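Mitogen-activated protein kinase, putative (Map kinase-like protein) (Leishmania major, PDB 3PG1) probably phosphorylates serine and threonine residues of target proteins using ATP, as a parasite member of the MAP kinase family. Local coordinates at residues G146-H151 / L327-G332. Sequence-based numbering, arbitrary orientation. Where two conformers were deposited one is given.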
# COMPACT_ATOMS: atom_id res chain seq x y z
N GLY A 146 -8.14 7.13 1.09
CA GLY A 146 -7.25 6.55 0.09
C GLY A 146 -7.68 5.12 -0.22
O GLY A 146 -7.76 4.75 -1.38
N LEU A 147 -8.02 4.32 0.81
CA LEU A 147 -8.53 2.95 0.58
C LEU A 147 -9.85 2.97 -0.19
O LEU A 147 -10.01 2.22 -1.14
CB LEU A 147 -8.72 2.23 1.89
CG LEU A 147 -7.46 1.84 2.68
CD1 LEU A 147 -7.87 1.14 3.99
CD2 LEU A 147 -6.54 0.95 1.83
N HIS A 148 -10.77 3.89 0.19
CA HIS A 148 -12.07 4.01 -0.49
C HIS A 148 -11.83 4.24 -2.00
O HIS A 148 -12.49 3.63 -2.81
CB HIS A 148 -12.89 5.20 0.09
CG HIS A 148 -14.29 5.27 -0.49
ND1 HIS A 148 -15.26 4.32 -0.15
CD2 HIS A 148 -14.85 6.20 -1.31
CE1 HIS A 148 -16.34 4.65 -0.86
NE2 HIS A 148 -16.16 5.80 -1.51
N VAL A 149 -10.91 5.15 -2.36
CA VAL A 149 -10.59 5.49 -3.75
C VAL A 149 -10.05 4.24 -4.47
O VAL A 149 -10.50 3.92 -5.58
CB VAL A 149 -9.64 6.74 -3.84
CG1 VAL A 149 -9.23 7.02 -5.30
CG2 VAL A 149 -10.33 7.97 -3.24
N LEU A 150 -9.11 3.53 -3.85
CA LEU A 150 -8.60 2.31 -4.47
C LEU A 150 -9.76 1.30 -4.68
O LEU A 150 -9.99 0.85 -5.79
CB LEU A 150 -7.53 1.67 -3.56
CG LEU A 150 -6.20 2.42 -3.37
CD1 LEU A 150 -5.31 1.66 -2.36
CD2 LEU A 150 -5.47 2.66 -4.71
N HIS A 151 -10.55 1.06 -3.63
CA HIS A 151 -11.66 0.08 -3.65
C HIS A 151 -12.73 0.42 -4.66
O HIS A 151 -13.23 -0.49 -5.34
CB HIS A 151 -12.26 -0.09 -2.25
CG HIS A 151 -11.31 -0.67 -1.24
ND1 HIS A 151 -11.64 -0.72 0.11
CD2 HIS A 151 -10.06 -1.18 -1.41
CE1 HIS A 151 -10.58 -1.25 0.71
NE2 HIS A 151 -9.58 -1.48 -0.16
N LEU A 327 -19.11 14.46 0.02
CA LEU A 327 -18.40 14.73 -1.22
C LEU A 327 -17.07 13.98 -1.28
O LEU A 327 -16.59 13.67 -2.37
CB LEU A 327 -18.16 16.24 -1.39
CG LEU A 327 -19.19 16.98 -2.21
CD1 LEU A 327 -19.23 18.41 -1.83
CD2 LEU A 327 -18.91 16.87 -3.72
N ASP A 328 -16.45 13.70 -0.10
CA ASP A 328 -15.18 12.94 -0.06
C ASP A 328 -15.36 11.51 -0.59
O ASP A 328 -14.40 10.90 -1.07
CB ASP A 328 -14.61 12.93 1.37
CG ASP A 328 -14.10 14.31 1.79
OD1 ASP A 328 -13.50 15.02 0.92
OD2 ASP A 328 -14.31 14.68 2.96
N LEU A 329 -16.59 11.00 -0.55
CA LEU A 329 -16.87 9.65 -1.08
C LEU A 329 -16.88 9.56 -2.61
O LEU A 329 -16.76 8.46 -3.16
CB LEU A 329 -18.20 9.08 -0.50
CG LEU A 329 -18.31 8.99 1.04
CD1 LEU A 329 -19.73 8.63 1.46
CD2 LEU A 329 -17.31 7.95 1.63
N THR A 330 -17.06 10.69 -3.31
CA THR A 330 -17.21 10.68 -4.77
C THR A 330 -16.23 11.57 -5.53
O THR A 330 -16.05 11.38 -6.73
CB THR A 330 -18.64 11.09 -5.15
OG1 THR A 330 -18.87 12.36 -4.58
CG2 THR A 330 -19.72 10.07 -4.69
N GLU A 331 -15.60 12.52 -4.86
CA GLU A 331 -14.67 13.43 -5.57
C GLU A 331 -13.34 12.80 -5.88
O GLU A 331 -12.76 12.15 -5.01
CB GLU A 331 -14.45 14.75 -4.80
CG GLU A 331 -15.54 15.77 -4.99
CD GLU A 331 -15.73 16.22 -6.43
OE1 GLU A 331 -16.79 15.90 -7.00
OE2 GLU A 331 -14.80 16.83 -7.01
N GLY A 332 -12.86 13.00 -7.11
CA GLY A 332 -11.57 12.49 -7.57
C GLY A 332 -11.48 10.99 -7.70
O GLY A 332 -10.38 10.40 -7.64
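His148 meets Leu329 where helix 133-152, which corresponds to helix αE in the C-lobe of the protein kinase fold, packs against the loop that follows helix 311-315. The polar part is a weak hydrogen bond: His148 NE2 donates to Leu329 O over 3.2 Å, and the N-H...O angle of 131° shows it to be bent. Leu329 O lies in the imidazole plane at the ring edge, 3.5 Å from His148 CD2. With CG anti to the backbone N (chi1 -174°), the ring reaches out from the helix to the loop backbone. Its other nitrogen, ND1, is hydrogen-bonded to Thr311 OG1, which probably does most to set the ring's rotation, the weak NE2 bond adding to it. On the loop itself, Leu327 O accepts from both Thr330 N and Glu331 N, bonds that accompany a turn.

The apolar part is a CH-pi contact over one face of the same ring. Leu329 CD2 sits 4.2 Å from the centroid of the His148 ring, 16° off its normal. Leu315 of helix 311-315 touches both side chains, so that helix covers part of the same junction. Farther along, at the more exposed margin, Val149 CG1 approaches Gly332 O to 4.3 Å.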